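Local coordinates for B-agarase (Saccharophagus degradans, PDB 4BQ2), which hydrolyses agarose as an exo-acting beta-agarase of glycoside hydrolase family 50, probably releasing short sugars from the chain ends, at residues A[581-586]-A[597-602]; A[465-470]-A[590-595]; A[203-208]-A[216-221]. One frame throughout, in Å; residues are numbered along the deposited sequence.

Contact 1: residues A[581-586]-A[597-602]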
ATOM      1  N   GLN A 581      24.950  -6.631  -0.977  1.00 16.75           N
ATOM      2  CA  GLN A 581      25.287  -6.525  -2.391  1.00 17.39           C
ATOM      3  C   GLN A 581      24.243  -5.727  -3.175  1.00 17.43           C
ATOM      4  O   GLN A 581      24.612  -4.936  -4.087  1.00 16.86           O
ATOM      5  CB  GLN A 581      25.522  -7.925  -2.997  1.00 17.14           C
ATOM      6  CG  GLN A 581      25.827  -7.939  -4.487  1.00 16.95           C
ATOM      7  CD  GLN A 581      27.179  -7.333  -4.890  1.00 19.07           C
ATOM      8  OE1 GLN A 581      28.057  -7.072  -4.054  1.00 18.57           O
ATOM      9  NE2 GLN A 581      27.354  -7.124  -6.192  1.00 19.45           N
ATOM     10  N   TYR A 582      22.953  -5.937  -2.844  1.00 16.90           N
ATOM     11  CA  TYR A 582      21.878  -5.155  -3.456  1.00 16.34           C
ATOM     12  C   TYR A 582      22.140  -3.652  -3.219  1.00 17.01           C
ATOM     13  O   TYR A 582      22.208  -2.852  -4.182  1.00 16.40           O
ATOM     14  CB  TYR A 582      20.486  -5.548  -2.906  1.00 16.86           C
ATOM     15  CG  TYR A 582      19.413  -4.597  -3.407  1.00 16.45           C
ATOM     16  CD1 TYR A 582      18.816  -4.773  -4.666  1.00 17.37           C
ATOM     17  CD2 TYR A 582      19.032  -3.490  -2.650  1.00 16.75           C
ATOM     18  CE1 TYR A 582      17.852  -3.873  -5.129  1.00 17.31           C
ATOM     19  CE2 TYR A 582      18.103  -2.578  -3.118  1.00 17.21           C
ATOM     20  CZ  TYR A 582      17.518  -2.774  -4.354  1.00 17.23           C
ATOM     21  OH  TYR A 582      16.590  -1.860  -4.774  1.00 17.14           O
ATOM     22  N   PHE A 583      22.308  -3.274  -1.944  1.00 16.94           N
ATOM     23  CA  PHE A 583      22.460  -1.855  -1.577  1.00 17.98           C
ATOM     24  C   PHE A 583      23.775  -1.234  -2.000  1.00 19.56           C
ATOM     25  O   PHE A 583      23.794  -0.058  -2.372  1.00 21.06           O
ATOM     26  CB  PHE A 583      22.186  -1.614  -0.081  1.00 17.10           C
ATOM     27  CG  PHE A 583      20.745  -1.738   0.279  1.00 17.80           C
ATOM     28  CD1 PHE A 583      19.834  -0.779  -0.161  1.00 18.06           C
ATOM     29  CD2 PHE A 583      20.266  -2.847   0.996  1.00 17.38           C
ATOM     30  CE1 PHE A 583      18.481  -0.914   0.105  1.00 16.66           C
ATOM     31  CE2 PHE A 583      18.899  -2.971   1.294  1.00 17.65           C
ATOM     32  CZ  PHE A 583      18.014  -1.993   0.856  1.00 16.55           C
ATOM     33  N   LYS A 584      24.839  -2.042  -2.004  1.00 20.59           N
ATOM     34  CA  LYS A 584      26.158  -1.650  -2.527  1.00 21.02           C
ATOM     35  C   LYS A 584      26.042  -1.247  -3.991  1.00 20.65           C
ATOM     36  O   LYS A 584      26.468  -0.143  -4.389  1.00 19.47           O
ATOM     37  CB  LYS A 584      27.204  -2.762  -2.364  1.00 21.98           C
ATOM     38  CG  LYS A 584      28.638  -2.306  -2.687  1.00 25.55           C
ATOM     39  CD  LYS A 584      29.655  -3.435  -2.551  1.00 25.97           C
ATOM     40  CE  LYS A 584      31.036  -3.007  -3.028  1.00 29.43           C
ATOM     41  NZ  LYS A 584      31.868  -4.179  -3.480  1.00 25.67           N
ATOM     42  N   VAL A 585      25.436  -2.111  -4.791  1.00 19.29           N
ATOM     43  CA  VAL A 585      25.324  -1.845  -6.229  1.00 18.20           C
ATOM     44  C   VAL A 585      24.427  -0.643  -6.505  1.00 17.15           C
ATOM     45  O   VAL A 585      24.778   0.222  -7.322  1.00 14.93           O
ATOM     46  CB  VAL A 585      24.824  -3.078  -7.011  1.00 18.60           C
ATOM     47  CG1 VAL A 585      24.422  -2.709  -8.432  1.00 19.73           C
ATOM     48  CG2 VAL A 585      25.907  -4.123  -7.055  1.00 17.71           C
ATOM     49  N   VAL A 586      23.287  -0.578  -5.832  1.00 16.74           N
ATOM     50  CA  VAL A 586      22.368   0.542  -6.082  1.00 16.94           C
ATOM     51  C   VAL A 586      22.960   1.874  -5.631  1.00 16.75           C
ATOM     52  O   VAL A 586      22.910   2.878  -6.384  1.00 15.32           O
ATOM     53  CB  VAL A 586      20.982   0.323  -5.468  1.00 17.18           C
ATOM     54  CG1 VAL A 586      20.144   1.606  -5.517  1.00 16.84           C
ATOM     55  CG2 VAL A 586      20.247  -0.774  -6.223  1.00 17.55           C
ATOM     56  N   HIS A 597      23.348  13.920  -4.386  1.00 15.30           N
ATOM     57  CA  HIS A 597      21.989  13.692  -3.893  1.00 16.17           C
ATOM     58  C   HIS A 597      21.867  12.512  -2.951  1.00 15.78           C
ATOM     59  O   HIS A 597      22.593  11.531  -3.093  1.00 15.88           O
ATOM     60  CB  HIS A 597      21.020  13.569  -5.078  1.00 14.62           C
ATOM     61  CG  HIS A 597      20.797  14.880  -5.751  1.00 15.34           C
ATOM     62  ND1 HIS A 597      21.630  15.362  -6.738  1.00 15.80           N
ATOM     63  CD2 HIS A 597      19.850  15.825  -5.554  1.00 15.18           C
ATOM     64  CE1 HIS A 597      21.213  16.564  -7.108  1.00 15.79           C
ATOM     65  NE2 HIS A 597      20.120  16.855  -6.421  1.00 16.28           N
ATOM     66  N   LEU A 598      20.984  12.660  -1.959  1.00 14.91           N
ATOM     67  CA  LEU A 598      20.716  11.595  -0.974  1.00 14.57           C
ATOM     68  C   LEU A 598      20.101  10.381  -1.633  1.00 14.97           C
ATOM     69  O   LEU A 598      19.214  10.506  -2.518  1.00 16.76           O
ATOM     70  CB  LEU A 598      19.738  12.100   0.087  1.00 14.66           C
ATOM     71  CG  LEU A 598      20.232  13.291   0.886  1.00 13.90           C
ATOM     72  CD1 LEU A 598      19.089  13.840   1.732  1.00 13.77           C
ATOM     73  CD2 LEU A 598      21.396  12.821   1.746  1.00 13.31           C
ATOM     74  N   TYR A 599      20.579   9.203  -1.241  1.00 13.99           N
ATOM     75  CA  TYR A 599      19.983   7.983  -1.727  1.00 13.78           C
ATOM     76  C   TYR A 599      19.065   7.508  -0.606  1.00 13.01           C
ATOM     77  O   TYR A 599      19.483   7.372   0.538  1.00 13.13           O
ATOM     78  CB  TYR A 599      21.061   6.926  -2.077  1.00 14.80           C
ATOM     79  CG  TYR A 599      20.549   5.500  -2.116  1.00 15.04           C
ATOM     80  CD1 TYR A 599      19.395   5.164  -2.835  1.00 15.44           C
ATOM     81  CD2 TYR A 599      21.252   4.480  -1.477  1.00 15.69           C
ATOM     82  CE1 TYR A 599      18.925   3.865  -2.869  1.00 14.65           C
ATOM     83  CE2 TYR A 599      20.806   3.174  -1.492  1.00 15.96           C
ATOM     84  CZ  TYR A 599      19.636   2.871  -2.176  1.00 16.43           C
ATOM     85  OH  TYR A 599      19.210   1.574  -2.199  1.00 15.22           O
ATOM     86  N   LEU A 600      17.819   7.231  -0.944  1.00 13.64           N
ATOM     87  CA  LEU A 600      16.775   7.052   0.066  1.00 13.60           C
ATOM     88  C   LEU A 600      16.307   5.611   0.266  1.00 14.17           C
ATOM     89  O   LEU A 600      15.224   5.384   0.809  1.00 14.32           O
ATOM     90  CB  LEU A 600      15.582   7.959  -0.268  1.00 13.61           C
ATOM     91  CG  LEU A 600      15.907   9.447  -0.488  1.00 14.87           C
ATOM     92  CD1 LEU A 600      14.673  10.109  -1.082  1.00 13.52           C
ATOM     93  CD2 LEU A 600      16.352  10.153   0.809  1.00 13.24           C
ATOM     94  N   GLY A 601      17.088   4.625  -0.162  1.00 14.57           N
ATOM     95  CA  GLY A 601      16.703   3.229   0.163  1.00 14.68           C
ATOM     96  C   GLY A 601      15.630   2.639  -0.749  1.00 15.86           C
ATOM     97  O   GLY A 601      15.458   3.116  -1.866  1.00 16.58           O
ATOM     98  N   ALA A 602      14.893   1.627  -0.267  1.00 15.30           N
ATOM     99  CA  ALA A 602      14.102   0.775  -1.149  1.00 14.99           C
ATOM    100  C   ALA A 602      12.678   0.589  -0.655  1.00 15.23           C
ATOM    101  O   ALA A 602      11.943  -0.288  -1.163  1.00 15.21           O
ATOM    102  CB  ALA A 602      14.799  -0.587  -1.348  1.00 15.78           C
TER
HETATM  103  O   HOH W   1      16.924   0.751  -3.537  1.00 14.09           O
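Tyr599 carries its ring anti to its own backbone N (chi1 159°), which sends the phenol straight at helix 565-593. From the helix side Phe583 turns the other way, CG beside its N and anti to the carbonyl carbon (chi1 -72°), and the two side chains meet at about a right angle. The phenol oxygen lands at the rim of the phenylalanine, near the ring plane: Tyr599 OH is 3.2 Å from Phe583 CD1. One turn further along the helix, Val586 offers its CG1 branch to the same end of the tyrosine, with CG1 3.6 Å from Tyr599 CZ, so the phenol is wedged between an aromatic edge and a methyl group. Ala602 fills in beyond it, its CB lying 4.0 Å from Phe583 CE1. The Phe583 ring is held from behind by its helix neighbour, Tyr582 CD2 sitting over the centre of one face, while Ala616, Ala617 and Tyr620 of helix 611-620 also pack on it.

A water joins the polar ends. It donates to Tyr582 OH at 2.9 Å, shares a hydrogen bond with Tyr599 OH at 2.8 Å, and donates a weak bond to Gly601 O at 3.2 Å. The main partner of Tyr582 OH is Asp489, just past strand 483-488, to which it is hydrogen-bonded. Backbone bonds from Leu598 and Leu600 to Val486, and from Gly601 to Ile488, fix 597-602 beside that strand, and Ile488 packs on both Val586 and Tyr599. A long helix thus lies against the parallel strand that follows it and its neighbour 483-488, the alpha/beta layering typical of the (beta/alpha)8 barrel expected for this hydrolase family.

Contact 2: residues A[465-470]-A[590-595]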
ATOM      1  N   ARG A 465      22.178  -2.648 -15.274  1.00 17.00           N
ATOM      2  CA  ARG A 465      20.856  -2.088 -15.314  1.00 16.83           C
ATOM      3  C   ARG A 465      20.678  -1.024 -14.227  1.00 16.17           C
ATOM      4  O   ARG A 465      19.991  -0.013 -14.468  1.00 17.57           O
ATOM      5  CB  ARG A 465      19.805  -3.219 -15.230  1.00 17.87           C
ATOM      6  CG  ARG A 465      19.690  -4.070 -16.509  1.00 18.49           C
ATOM      7  CD  ARG A 465      19.459  -3.192 -17.746  1.00 19.40           C
ATOM      8  NE  ARG A 465      18.153  -2.548 -17.641  1.00 20.15           N
ATOM      9  CZ  ARG A 465      17.671  -1.628 -18.477  1.00 22.89           C
ATOM     10  NH1 ARG A 465      18.386  -1.182 -19.510  1.00 22.16           N
ATOM     11  NH2 ARG A 465      16.449  -1.148 -18.266  1.00 23.95           N
ATOM     12  N   ALA A 466      21.334  -1.210 -13.070  1.00 15.37           N
ATOM     13  CA  ALA A 466      21.256  -0.217 -11.976  1.00 16.55           C
ATOM     14  C   ALA A 466      21.916   1.079 -12.463  1.00 15.71           C
ATOM     15  O   ALA A 466      21.401   2.144 -12.197  1.00 15.11           O
ATOM     16  CB  ALA A 466      21.937  -0.710 -10.698  1.00 15.29           C
ATOM     17  N   MET A 467      23.055   0.956 -13.148  1.00 16.26           N
ATOM     18  CA  MET A 467      23.760   2.109 -13.730  1.00 17.19           C
ATOM     19  C   MET A 467      22.860   2.825 -14.769  1.00 17.15           C
ATOM     20  O   MET A 467      22.724   4.058 -14.750  1.00 16.30           O
ATOM     21  CB  MET A 467      25.064   1.636 -14.398  1.00 19.43           C
ATOM     22  CG  MET A 467      26.203   1.341 -13.431  1.00 20.45           C
ATOM     23  SD  MET A 467      26.824   2.797 -12.580  1.00 23.28           S
ATOM     24  CE  MET A 467      27.760   3.607 -13.892  1.00 24.53           C
ATOM     25  N   GLU A 468      22.226   2.055 -15.668  1.00 16.66           N
ATOM     26  CA  GLU A 468      21.324   2.685 -16.633  1.00 18.23           C
ATOM     27  C   GLU A 468      20.148   3.365 -15.923  1.00 16.03           C
ATOM     28  O   GLU A 468      19.741   4.472 -16.289  1.00 14.53           O
ATOM     29  CB  GLU A 468      20.874   1.706 -17.725  1.00 20.42           C
ATOM     30  CG  GLU A 468      19.926   2.282 -18.769  1.00 23.51           C
ATOM     31  CD  GLU A 468      20.566   3.363 -19.662  1.00 26.79           C
ATOM     32  OE1 GLU A 468      21.800   3.567 -19.608  1.00 26.45           O
ATOM     33  OE2 GLU A 468      19.802   4.047 -20.394  1.00 31.86           O
ATOM     34  N   THR A 469      19.624   2.736 -14.879  1.00 14.98           N
ATOM     35  CA  THR A 469      18.538   3.343 -14.132  1.00 15.83           C
ATOM     36  C   THR A 469      18.941   4.701 -13.551  1.00 15.11           C
ATOM     37  O   THR A 469      18.226   5.673 -13.721  1.00 15.73           O
ATOM     38  CB  THR A 469      18.053   2.414 -13.007  1.00 16.56           C
ATOM     39  OG1 THR A 469      17.613   1.199 -13.619  1.00 16.56           O
ATOM     40  CG2 THR A 469      16.907   3.058 -12.197  1.00 16.97           C
ATOM     41  N   ALA A 470      20.072   4.747 -12.854  1.00 14.08           N
ATOM     42  CA  ALA A 470      20.550   5.996 -12.247  1.00 14.28           C
ATOM     43  C   ALA A 470      20.869   7.030 -13.337  1.00 14.20           C
ATOM     44  O   ALA A 470      20.642   8.228 -13.158  1.00 14.26           O
ATOM     45  CB  ALA A 470      21.801   5.703 -11.388  1.00 13.69           C
ATOM     46  N   VAL A 590      23.724   5.238  -7.975  1.00 14.43           N
ATOM     47  CA  VAL A 590      23.138   6.535  -7.670  1.00 16.25           C
ATOM     48  C   VAL A 590      24.274   7.531  -7.459  1.00 16.58           C
ATOM     49  O   VAL A 590      24.252   8.633  -8.041  1.00 16.27           O
ATOM     50  CB  VAL A 590      22.212   6.459  -6.448  1.00 15.67           C
ATOM     51  CG1 VAL A 590      21.804   7.859  -5.959  1.00 15.78           C
ATOM     52  CG2 VAL A 590      20.968   5.627  -6.811  1.00 15.71           C
ATOM     53  N   GLU A 591      25.279   7.108  -6.682  1.00 15.30           N
ATOM     54  CA  GLU A 591      26.417   7.996  -6.376  1.00 17.73           C
ATOM     55  C   GLU A 591      27.176   8.349  -7.662  1.00 17.96           C
ATOM     56  O   GLU A 591      27.649   9.468  -7.839  1.00 18.58           O
ATOM     57  CB  GLU A 591      27.357   7.310  -5.394  1.00 18.33           C
ATOM     58  CG  GLU A 591      28.610   8.092  -5.047  1.00 21.98           C
ATOM     59  CD  GLU A 591      29.473   7.326  -4.053  1.00 23.83           C
ATOM     60  OE1 GLU A 591      29.735   6.116  -4.250  1.00 26.80           O
ATOM     61  OE2 GLU A 591      29.818   7.929  -3.034  1.00 26.99           O
ATOM     62  N   HIS A 592      27.323   7.379  -8.554  1.00 18.15           N
ATOM     63  CA  HIS A 592      28.042   7.636  -9.805  1.00 18.20           C
ATOM     64  C   HIS A 592      27.461   8.811 -10.639  1.00 18.38           C
ATOM     65  O   HIS A 592      28.197   9.690 -11.144  1.00 16.54           O
ATOM     66  CB  HIS A 592      28.058   6.358 -10.654  1.00 19.24           C
ATOM     67  CG  HIS A 592      28.823   6.516 -11.924  1.00 21.03           C
ATOM     68  ND1 HIS A 592      30.191   6.370 -11.987  1.00 22.63           N
ATOM     69  CD2 HIS A 592      28.424   6.871 -13.168  1.00 21.73           C
ATOM     70  CE1 HIS A 592      30.602   6.603 -13.227  1.00 23.27           C
ATOM     71  NE2 HIS A 592      29.546   6.901 -13.963  1.00 22.63           N
ATOM     72  N   TYR A 593      26.141   8.808 -10.808  1.00 17.56           N
ATOM     73  CA  TYR A 593      25.488   9.763 -11.693  1.00 17.17           C
ATOM     74  C   TYR A 593      24.945  10.945 -10.946  1.00 16.06           C
ATOM     75  O   TYR A 593      24.715  11.993 -11.556  1.00 15.72           O
ATOM     76  CB  TYR A 593      24.356   9.082 -12.473  1.00 15.68           C
ATOM     77  CG  TYR A 593      24.865   8.180 -13.585  1.00 18.39           C
ATOM     78  CD1 TYR A 593      25.363   8.739 -14.766  1.00 18.91           C
ATOM     79  CD2 TYR A 593      24.848   6.796 -13.465  1.00 17.94           C
ATOM     80  CE1 TYR A 593      25.810   7.936 -15.802  1.00 22.67           C
ATOM     81  CE2 TYR A 593      25.301   5.983 -14.503  1.00 20.97           C
ATOM     82  CZ  TYR A 593      25.771   6.565 -15.672  1.00 22.66           C
ATOM     83  OH  TYR A 593      26.257   5.818 -16.732  1.00 27.65           O
ATOM     84  N   MET A 594      24.696  10.768  -9.649  1.00 14.97           N
ATOM     85  CA  MET A 594      24.111  11.876  -8.848  1.00 14.45           C
ATOM     86  C   MET A 594      24.884  11.968  -7.569  1.00 14.02           C
ATOM     87  O   MET A 594      24.353  11.695  -6.498  1.00 13.96           O
ATOM     88  CB  MET A 594      22.603  11.649  -8.581  1.00 14.52           C
ATOM     89  CG  MET A 594      21.742  11.749  -9.839  1.00 15.40           C
ATOM     90  SD  MET A 594      20.106  10.988  -9.722  1.00 14.97           S
ATOM     91  CE  MET A 594      20.522   9.242  -9.828  1.00 13.52           C
ATOM     92  N   PRO A 595      26.169  12.379  -7.665  1.00 14.69           N
ATOM     93  CA  PRO A 595      27.001  12.354  -6.475  1.00 14.51           C
ATOM     94  C   PRO A 595      26.572  13.289  -5.341  1.00 15.23           C
ATOM     95  O   PRO A 595      27.001  13.075  -4.190  1.00 16.16           O
ATOM     96  CB  PRO A 595      28.370  12.760  -7.006  1.00 14.71           C
ATOM     97  CG  PRO A 595      28.074  13.636  -8.182  1.00 14.90           C
ATOM     98  CD  PRO A 595      26.890  12.939  -8.830  1.00 14.05           C
TER
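Val590 O receives two backbone N-H groups where helix 565-593 runs out: Met594 N at 2.7 Å and, weakly, Tyr593 N at 3.4 Å. This closing turn packs against helix 460-477 in a close helix-helix contact, on the outer helical layer of the alpha/beta fold. The backbones come close at a small residue: the CA atoms of Ala470 and Val590 are 5.3 Å apart. Ala470 CB points into the other helix and touches Tyr593 CD2 at 3.8 Å.

On the more exposed flank Met467 reaches both His592 and Tyr593. Its chain is bent at both chi2 (-67°) and chi3, and this curls the terminal methyl onto the imidazole: Met467 CE stands 3.7 Å from the centroid of the His592 ring, 22° off the normal, a CH-pi contact. The same methyl reaches the phenol at CE2, and the sulfur lies obliquely beside the Tyr593 ring in a Met-aromatic contact. His592 and Tyr593 brace each other, CD2 of the imidazole resting over the centre of the phenol face. Ser474 OG bonds to Tyr593 O, adding a polar tie to helix 460-477. At the buried end, Met594 reaches Val473 and Ser474 of helix 460-477 and Val486 of strand 483-488, and its methyl finishes beside a backbone carbonyl, with Met594 CE 3.5 Å from Ala470 O.

Contact 3: residues A[203-208]-A[216-221]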
ATOM      1  N   LEU A 203     -21.804   0.454 -12.524  1.00 21.71           N
ATOM      2  CA  LEU A 203     -21.129   0.995 -11.335  1.00 22.21           C
ATOM      3  C   LEU A 203     -20.705   2.455 -11.456  1.00 21.40           C
ATOM      4  O   LEU A 203     -20.739   3.185 -10.489  1.00 22.91           O
ATOM      5  CB  LEU A 203     -19.876   0.160 -11.050  1.00 21.60           C
ATOM      6  CG  LEU A 203     -20.175  -1.315 -10.790  1.00 22.83           C
ATOM      7  CD1 LEU A 203     -18.887  -2.105 -10.524  1.00 21.68           C
ATOM      8  CD2 LEU A 203     -21.213  -1.466  -9.677  1.00 23.16           C
ATOM      9  N   VAL A 204     -20.285   2.849 -12.659  1.00 22.11           N
ATOM     10  CA  VAL A 204     -19.600   4.118 -12.894  1.00 23.47           C
ATOM     11  C   VAL A 204     -20.401   5.044 -13.808  1.00 21.67           C
ATOM     12  O   VAL A 204     -20.918   4.620 -14.844  1.00 22.46           O
ATOM     13  CB  VAL A 204     -18.208   3.878 -13.551  1.00 23.34           C
ATOM     14  CG1 VAL A 204     -17.343   5.117 -13.417  1.00 23.83           C
ATOM     15  CG2 VAL A 204     -17.503   2.657 -12.956  1.00 23.10           C
ATOM     16  N   ASP A 205     -20.513   6.300 -13.399  1.00 19.32           N
ATOM     17  CA  ASP A 205     -21.115   7.342 -14.212  1.00 19.15           C
ATOM     18  C   ASP A 205     -20.095   8.006 -15.168  1.00 20.26           C
ATOM     19  O   ASP A 205     -18.962   7.513 -15.301  1.00 20.35           O
ATOM     20  CB  ASP A 205     -21.862   8.336 -13.315  1.00 18.49           C
ATOM     21  CG  ASP A 205     -20.943   9.264 -12.541  1.00 19.39           C
ATOM     22  OD1 ASP A 205     -19.686   9.289 -12.763  1.00 20.41           O
ATOM     23  OD2 ASP A 205     -21.500  10.004 -11.720  1.00 18.20           O
ATOM     24  N   GLU A 206     -20.469   9.099 -15.849  1.00 19.84           N
ATOM     25  CA  GLU A 206     -19.587   9.644 -16.886  1.00 22.32           C
ATOM     26  C   GLU A 206     -18.347  10.351 -16.290  1.00 20.11           C
ATOM     27  O   GLU A 206     -17.383  10.578 -17.014  1.00 19.22           O
ATOM     28  CB  GLU A 206     -20.327  10.604 -17.851  1.00 22.88           C
ATOM     29  CG  GLU A 206     -20.873  11.852 -17.174  1.00 25.84           C
ATOM     30  CD  GLU A 206     -22.294  11.672 -16.658  1.00 33.76           C
ATOM     31  OE1 GLU A 206     -22.638  10.567 -16.133  1.00 34.27           O
ATOM     32  OE2 GLU A 206     -23.065  12.654 -16.779  1.00 32.21           O
ATOM     33  N   PHE A 207     -18.398  10.653 -14.992  1.00 20.02           N
ATOM     34  CA  PHE A 207     -17.337  11.362 -14.240  1.00 18.48           C
ATOM     35  C   PHE A 207     -16.432  10.363 -13.488  1.00 19.89           C
ATOM     36  O   PHE A 207     -15.509  10.757 -12.746  1.00 18.76           O
ATOM     37  CB  PHE A 207     -17.966  12.354 -13.244  1.00 20.56           C
ATOM     38  CG  PHE A 207     -18.848  13.387 -13.889  1.00 22.46           C
ATOM     39  CD1 PHE A 207     -18.300  14.385 -14.713  1.00 22.61           C
ATOM     40  CD2 PHE A 207     -20.240  13.354 -13.699  1.00 23.14           C
ATOM     41  CE1 PHE A 207     -19.121  15.321 -15.327  1.00 24.28           C
ATOM     42  CE2 PHE A 207     -21.065  14.313 -14.288  1.00 24.30           C
ATOM     43  CZ  PHE A 207     -20.513  15.286 -15.109  1.00 25.03           C
ATOM     44  N   GLY A 208     -16.685   9.069 -13.673  1.00 17.15           N
ATOM     45  CA  GLY A 208     -15.927   8.047 -12.934  1.00 18.58           C
ATOM     46  C   GLY A 208     -16.393   7.800 -11.496  1.00 18.11           C
ATOM     47  O   GLY A 208     -15.744   7.037 -10.776  1.00 19.99           O
ATOM     48  N   LYS A 216     -22.405  13.292  -0.045  1.00 29.90           N
ATOM     49  CA  LYS A 216     -21.954  14.679   0.014  1.00 32.31           C
ATOM     50  C   LYS A 216     -20.771  14.896  -0.940  1.00 33.18           C
ATOM     51  O   LYS A 216     -19.849  14.082  -0.999  1.00 32.39           O
ATOM     52  CB  LYS A 216     -21.576  15.048   1.440  1.00 36.26           C
ATOM     53  CG  LYS A 216     -21.172  16.501   1.596  1.00 41.93           C
ATOM     54  CD  LYS A 216     -21.005  16.875   3.061  1.00 45.36           C
ATOM     55  CE  LYS A 216     -20.946  18.383   3.212  1.00 47.41           C
ATOM     56  NZ  LYS A 216     -20.714  18.785   4.624  1.00 50.18           N
ATOM     57  N   GLY A 217     -20.824  15.975  -1.712  1.00 29.89           N
ATOM     58  CA  GLY A 217     -19.753  16.316  -2.638  1.00 31.09           C
ATOM     59  C   GLY A 217     -19.846  15.674  -4.010  1.00 30.05           C
ATOM     60  O   GLY A 217     -19.143  16.093  -4.925  1.00 30.72           O
ATOM     61  N   LYS A 218     -20.737  14.701  -4.191  1.00 26.09           N
ATOM     62  CA  LYS A 218     -20.867  14.063  -5.503  1.00 25.45           C
ATOM     63  C   LYS A 218     -21.214  15.104  -6.579  1.00 25.00           C
ATOM     64  O   LYS A 218     -22.013  16.011  -6.320  1.00 23.59           O
ATOM     65  CB  LYS A 218     -21.912  12.956  -5.484  1.00 23.97           C
ATOM     66  CG  LYS A 218     -21.975  12.166  -6.780  1.00 24.17           C
ATOM     67  CD  LYS A 218     -22.875  10.954  -6.687  1.00 21.92           C
ATOM     68  CE  LYS A 218     -22.980  10.281  -8.030  1.00 21.08           C
ATOM     69  NZ  LYS A 218     -23.921   9.125  -8.001  1.00 20.55           N
ATOM     70  N   ILE A 219     -20.594  14.982  -7.759  1.00 21.80           N
ATOM     71  CA  ILE A 219     -20.830  15.928  -8.859  1.00 23.42           C
ATOM     72  C   ILE A 219     -21.996  15.381  -9.707  1.00 24.53           C
ATOM     73  O   ILE A 219     -21.956  14.247 -10.143  1.00 23.64           O
ATOM     74  CB  ILE A 219     -19.540  16.162  -9.698  1.00 23.57           C
ATOM     75  CG1 ILE A 219     -18.456  16.873  -8.864  1.00 24.69           C
ATOM     76  CG2 ILE A 219     -19.812  16.855 -11.043  1.00 24.13           C
ATOM     77  CD1 ILE A 219     -18.763  18.295  -8.424  1.00 26.22           C
ATOM     78  N   HIS A 220     -23.026  16.199  -9.922  1.00 26.64           N
ATOM     79  CA  HIS A 220     -24.202  15.775 -10.717  1.00 31.31           C
ATOM     80  C   HIS A 220     -24.301  16.439 -12.097  1.00 32.51           C
ATOM     81  O   HIS A 220     -25.123  16.042 -12.928  1.00 33.72           O
ATOM     82  CB  HIS A 220     -25.484  15.991  -9.917  1.00 35.43           C
ATOM     83  CG  HIS A 220     -25.531  15.232  -8.624  1.00 36.40           C
ATOM     84  ND1 HIS A 220     -25.764  13.873  -8.566  1.00 37.66           N
ATOM     85  CD2 HIS A 220     -25.415  15.649  -7.341  1.00 36.84           C
ATOM     86  CE1 HIS A 220     -25.771  13.483  -7.303  1.00 36.01           C
ATOM     87  NE2 HIS A 220     -25.575  14.542  -6.538  1.00 38.12           N
ATOM     88  N   SER A 221     -23.444  17.432 -12.350  1.00 32.18           N
ATOM     89  CA  SER A 221     -23.431  18.190 -13.617  1.00 31.24           C
ATOM     90  C   SER A 221     -22.069  18.844 -13.820  1.00 31.59           C
ATOM     91  O   SER A 221     -21.377  19.132 -12.844  1.00 29.66           O
ATOM     92  CB  SER A 221     -24.488  19.304 -13.596  1.00 30.22           C
ATOM     93  OG  SER A 221     -24.365  20.133 -12.429  1.00 28.63           O
TER
HETATM   94  O   HOH W   2     -24.052   9.281 -10.889  1.00 25.05           O
HETATM   95  O   HOH W   3     -23.295  12.093 -12.006  1.00 30.39           O
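Asp205 and Lys218 face each other with opposite charges, yet water stands between them: Asp205 OD2 and Lys218 NZ are 4.5 Å apart, beyond a salt bridge. One water donates to Asp205 OD2 at 2.8 Å and accepts from Lys218 NZ at 2.9 Å. A second donates to the same carboxylate oxygen and to the carbonyl Ile219 O. This water sits at the edge of the Phe207 ring, in its plane. Asp205 OD2 thus collects two water protons. The Asp205 and Lys218 side chains run alongside one another, pointing opposite ways.

Beside the water-mediated link the contact is apolar. Ile219 sets its CG2 branch squarely over the phenylalanine, 4.3 Å from the centroid of the Phe207 ring and 8° off its normal, while Glu206 CG covers the opposite face. The ring's outer atom CZ reaches the backbone, with Phe207 CZ 4.1 Å from Ser221 C.

A second shell fixes these groups. The Lys218 chain is extended, and its ammonium is held chiefly by Asn210 O, with Val213 O as well, inside the intervening loop; Gln209 NE2 holds Ile219 O. On the other side Phe207 N donates to Asp205 OD1 at 2.9 Å, approaching from above the carboxylate plane, and Gln209 N binds OD1 too. Further out, Asn382 and Arg385 of helix 378-387 grip the carbonyls of Phe207 and Glu206. Ser221 OG bonds to Glu224 N as the N-cap of helix 222-235. The arrangement is that of an Asx turn opening a type I beta turn, Asp205 to Gly208, folded against the lead-in to a capped helix.

Following the chain from the N terminus, contact 3 comes first and is purely local: it closes a loop of seven residues between strand 180-191 and helix 222-235. Contact 2 opens much later, at 465-470 on helix 460-477, and waits 119 residues for its partner. Before 590-595 arrives, contact 1 has opened at 581-586, and it closes at 597-602, so the two cross. Both use helix 565-593, tying it to helix 460-477 and to strand 598-599; they touch through Val585 with Ala466 and Tyr599 with Val590. Contact 3 is remote, its centre about 43 Å from that of contact 1, on the opposite side of the chain's centre.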